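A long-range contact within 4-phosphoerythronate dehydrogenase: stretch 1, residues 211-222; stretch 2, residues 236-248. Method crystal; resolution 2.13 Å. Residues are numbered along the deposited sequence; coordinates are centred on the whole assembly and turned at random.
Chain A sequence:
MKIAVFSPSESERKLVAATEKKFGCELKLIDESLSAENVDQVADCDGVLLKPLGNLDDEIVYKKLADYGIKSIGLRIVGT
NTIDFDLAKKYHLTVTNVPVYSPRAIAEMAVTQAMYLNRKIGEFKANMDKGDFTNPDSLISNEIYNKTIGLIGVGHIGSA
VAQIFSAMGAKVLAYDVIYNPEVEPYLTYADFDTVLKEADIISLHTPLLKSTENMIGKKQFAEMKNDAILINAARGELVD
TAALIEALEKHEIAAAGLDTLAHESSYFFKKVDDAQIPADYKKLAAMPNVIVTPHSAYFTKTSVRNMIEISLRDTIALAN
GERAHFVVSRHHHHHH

Stretch 1, residues 211-222: STENMIGKKQFA
Stretch 2 236-248: GELVDTAALIEAL

Two loop-then-helix segments of 4-phosphoerythronate dehydrogenase run side by side, burying 597 Å² between them. Residues 236-238 form a 3-10 segment; helices 218-222 and 241-248 follow Gly217 and Asp240 at their N-caps, their axes 9.4 Å apart at closest and 31° from parallel. In register, Asn214 CA lies 4.6 Å from Leu238 CA, Lys218 CA 5.2 Å from Ala243 CA and Phe221 CA 6.6 Å from Ala247 CA. Three nearly linear backbone hydrogen bonds join the stretches: Asn214 N donates to Glu237 O (2.8 Å), Ile216 N to Leu238 O (3.0 Å) and Asp240 N to Ile216 O (2.9 Å). Ile216 (phi/psi -108/99) thus engages both neighbours of Val239 (-116/130), making a single bridge. Asn214 adopts 46/35, chi1 m; one water donates to Asn214 OD1 and Val239 O, 2.7 Å each. Asp240 OD1 (chi1 t) caps its helix, accepting from the first-turn Ala243 N (3.1 Å); within stretch 1, Gln220 OE1 accepts from Gly217 N (2.8 Å). The CA-to-CB bond of Phe221 (chi1 m, chi2 -67°) points toward stretch 2. Phe221 CZ is 3.6 Å from Leu244 CB and 3.5 Å from Leu244 CA, so the ring meets backbone too; Phe221 CD2 is 3.9 Å from Ala243 CB, and Phe221 CG 3.8 Å from Ala247 CB. Val239 CG1 meets the ring edge, 4.2 Å from Phe221 CZ. Leu238 (m, t) sets CD1 4.4 Å from Met215 CE, an apolar pair, and Leu238 CD2 in van der Waals contact with Thr212 OG1 (3.7 Å).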

# COMPACT_ATOMS: atom_id res chain seq x y z
N SER A 211 -33.19 -14.42 -2.53
CA SER A 211 -32.30 -15.43 -3.03
C SER A 211 -31.02 -15.64 -2.22
O SER A 211 -30.31 -16.60 -2.50
CB SER A 211 -31.88 -15.09 -4.44
OG SER A 211 -31.11 -13.90 -4.43
N THR A 212 -30.69 -14.75 -1.27
CA THR A 212 -29.40 -14.81 -0.53
C THR A 212 -29.53 -15.15 0.96
O THR A 212 -28.50 -15.28 1.67
CB THR A 212 -28.57 -13.49 -0.67
OG1 THR A 212 -29.25 -12.38 -0.07
CG2 THR A 212 -28.28 -13.21 -2.13
N GLU A 213 -30.78 -15.32 1.42
CA GLU A 213 -31.02 -15.70 2.80
C GLU A 213 -30.43 -17.09 3.05
O GLU A 213 -30.57 -17.98 2.21
CB GLU A 213 -32.52 -15.66 3.10
CG GLU A 213 -32.82 -15.74 4.58
CD GLU A 213 -34.30 -15.76 4.88
OE1 GLU A 213 -35.07 -15.43 3.96
OE2 GLU A 213 -34.68 -16.09 6.02
N ASN A 214 -29.74 -17.28 4.17
CA ASN A 214 -28.95 -18.54 4.42
C ASN A 214 -28.09 -18.99 3.25
O ASN A 214 -27.90 -20.18 2.98
CB ASN A 214 -29.86 -19.68 4.88
CG ASN A 214 -30.55 -19.34 6.17
OD1 ASN A 214 -29.89 -19.12 7.17
ND2 ASN A 214 -31.85 -19.18 6.13
N MET A 215 -27.56 -18.02 2.53
CA MET A 215 -26.59 -18.32 1.51
C MET A 215 -25.40 -19.09 2.08
O MET A 215 -24.74 -19.86 1.37
CB MET A 215 -26.14 -16.99 0.93
CG MET A 215 -24.79 -16.95 0.33
SD MET A 215 -24.45 -15.25 -0.13
CE MET A 215 -23.43 -14.67 1.19
N ILE A 216 -25.07 -18.83 3.34
CA ILE A 216 -23.97 -19.56 3.99
C ILE A 216 -24.62 -20.47 4.98
O ILE A 216 -25.07 -20.03 6.07
CB ILE A 216 -22.94 -18.63 4.69
CG1 ILE A 216 -22.38 -17.60 3.71
CG2 ILE A 216 -21.81 -19.44 5.33
CD1 ILE A 216 -21.63 -18.19 2.56
N GLY A 217 -24.74 -21.73 4.54
CA GLY A 217 -25.29 -22.79 5.35
C GLY A 217 -24.43 -24.00 5.51
O GLY A 217 -23.21 -23.99 5.23
N LYS A 218 -25.07 -25.07 6.00
CA LYS A 218 -24.40 -26.35 6.26
C LYS A 218 -23.47 -26.76 5.12
O LYS A 218 -22.30 -27.04 5.32
CB LYS A 218 -25.45 -27.44 6.47
CG LYS A 218 -24.92 -28.83 6.72
CD LYS A 218 -25.99 -29.91 6.53
CE LYS A 218 -25.52 -30.97 5.52
NZ LYS A 218 -26.54 -32.03 5.23
N LYS A 219 -24.01 -26.76 3.92
CA LYS A 219 -23.24 -27.22 2.75
C LYS A 219 -22.02 -26.29 2.55
O LYS A 219 -20.91 -26.77 2.31
CB LYS A 219 -24.14 -27.30 1.50
CG LYS A 219 -23.43 -27.46 0.16
CD LYS A 219 -22.61 -28.76 0.06
CE LYS A 219 -21.86 -28.88 -1.26
NZ LYS A 219 -22.73 -28.43 -2.39
N GLN A 220 -22.19 -24.98 2.77
CA GLN A 220 -21.08 -24.03 2.55
C GLN A 220 -19.97 -24.13 3.62
O GLN A 220 -18.78 -24.12 3.29
CB GLN A 220 -21.63 -22.62 2.37
CG GLN A 220 -22.45 -22.43 1.10
CD GLN A 220 -23.80 -23.14 1.16
OE1 GLN A 220 -24.38 -23.34 2.23
NE2 GLN A 220 -24.30 -23.54 0.00
N PHE A 221 -20.34 -24.28 4.87
CA PHE A 221 -19.35 -24.60 5.92
C PHE A 221 -18.58 -25.88 5.61
O PHE A 221 -17.33 -25.97 5.76
CB PHE A 221 -20.04 -24.72 7.30
CG PHE A 221 -20.52 -23.36 7.88
CD1 PHE A 221 -19.59 -22.38 8.27
CD2 PHE A 221 -21.86 -23.05 7.95
CE1 PHE A 221 -20.03 -21.14 8.77
CE2 PHE A 221 -22.30 -21.81 8.44
CZ PHE A 221 -21.40 -20.85 8.86
N ALA A 222 -19.29 -26.89 5.13
CA ALA A 222 -18.58 -28.12 4.82
C ALA A 222 -17.54 -27.87 3.72
O ALA A 222 -16.53 -28.54 3.71
CB ALA A 222 -19.55 -29.20 4.39
N GLY A 236 -27.09 -10.37 9.03
CA GLY A 236 -27.15 -11.64 9.76
C GLY A 236 -27.83 -12.77 8.98
O GLY A 236 -27.41 -13.92 9.04
N GLU A 237 -28.89 -12.44 8.25
CA GLU A 237 -29.72 -13.49 7.67
C GLU A 237 -29.04 -14.19 6.49
O GLU A 237 -29.58 -15.16 5.92
CB GLU A 237 -31.05 -12.92 7.20
CG GLU A 237 -31.95 -12.42 8.34
CD GLU A 237 -31.53 -11.07 8.90
OE1 GLU A 237 -30.60 -10.41 8.35
OE2 GLU A 237 -32.12 -10.71 9.93
N LEU A 238 -27.85 -13.72 6.12
CA LEU A 238 -27.07 -14.39 5.11
C LEU A 238 -26.54 -15.69 5.61
O LEU A 238 -26.20 -16.53 4.81
CB LEU A 238 -25.87 -13.55 4.70
CG LEU A 238 -26.17 -12.22 4.06
CD1 LEU A 238 -24.83 -11.53 3.87
CD2 LEU A 238 -26.90 -12.42 2.75
N VAL A 239 -26.41 -15.81 6.92
CA VAL A 239 -25.75 -16.95 7.54
C VAL A 239 -26.76 -17.72 8.38
O VAL A 239 -27.45 -17.14 9.19
CB VAL A 239 -24.63 -16.48 8.47
CG1 VAL A 239 -24.07 -17.66 9.25
CG2 VAL A 239 -23.53 -15.79 7.65
N ASP A 240 -26.80 -19.04 8.18
CA ASP A 240 -27.61 -19.94 9.01
C ASP A 240 -26.87 -20.14 10.32
O ASP A 240 -25.94 -20.95 10.39
CB ASP A 240 -27.76 -21.31 8.29
CG ASP A 240 -28.59 -22.34 9.10
OD1 ASP A 240 -28.59 -22.38 10.35
OD2 ASP A 240 -29.23 -23.15 8.44
N THR A 241 -27.33 -19.46 11.37
CA THR A 241 -26.69 -19.49 12.65
C THR A 241 -26.50 -20.83 13.32
O THR A 241 -25.47 -21.09 13.95
CB THR A 241 -27.44 -18.63 13.62
OG1 THR A 241 -27.67 -17.34 13.02
CG2 THR A 241 -26.63 -18.50 14.94
N ALA A 242 -27.50 -21.67 13.21
CA ALA A 242 -27.44 -23.05 13.69
C ALA A 242 -26.26 -23.76 13.06
O ALA A 242 -25.45 -24.41 13.74
CB ALA A 242 -28.75 -23.80 13.34
N ALA A 243 -26.17 -23.65 11.73
CA ALA A 243 -25.08 -24.32 10.97
C ALA A 243 -23.74 -23.72 11.34
O ALA A 243 -22.75 -24.44 11.34
CB ALA A 243 -25.27 -24.20 9.47
N LEU A 244 -23.73 -22.41 11.65
CA LEU A 244 -22.51 -21.72 12.08
C LEU A 244 -22.03 -22.31 13.42
O LEU A 244 -20.86 -22.72 13.56
CB LEU A 244 -22.77 -20.20 12.18
CG LEU A 244 -21.70 -19.35 12.88
CD1 LEU A 244 -20.37 -19.54 12.22
CD2 LEU A 244 -21.99 -17.86 12.93
N ILE A 245 -22.95 -22.38 14.38
CA ILE A 245 -22.65 -22.88 15.72
C ILE A 245 -22.12 -24.32 15.68
O ILE A 245 -21.10 -24.65 16.27
CB ILE A 245 -23.93 -22.78 16.58
CG1 ILE A 245 -24.15 -21.33 17.00
CG2 ILE A 245 -23.82 -23.63 17.80
CD1 ILE A 245 -25.40 -21.07 17.79
N GLU A 246 -22.82 -25.17 14.95
CA GLU A 246 -22.43 -26.53 14.73
C GLU A 246 -21.04 -26.66 14.09
O GLU A 246 -20.19 -27.43 14.52
CB GLU A 246 -23.48 -27.13 13.82
CG GLU A 246 -23.32 -28.60 13.60
CD GLU A 246 -24.52 -29.21 12.88
OE1 GLU A 246 -25.63 -28.60 12.94
OE2 GLU A 246 -24.33 -30.30 12.28
N ALA A 247 -20.83 -25.90 13.03
CA ALA A 247 -19.54 -25.89 12.36
C ALA A 247 -18.41 -25.55 13.34
O ALA A 247 -17.37 -26.19 13.32
CB ALA A 247 -19.57 -24.89 11.21
N LEU A 248 -18.62 -24.54 14.19
CA LEU A 248 -17.61 -24.14 15.16
C LEU A 248 -17.44 -25.22 16.18
O LEU A 248 -16.30 -25.59 16.52
CB LEU A 248 -18.01 -22.83 15.88
CG LEU A 248 -17.83 -21.56 15.06
CD1 LEU A 248 -18.82 -20.48 15.46
CD2 LEU A 248 -16.40 -21.05 15.15
O HOH W 1 -30.14 -17.08 8.95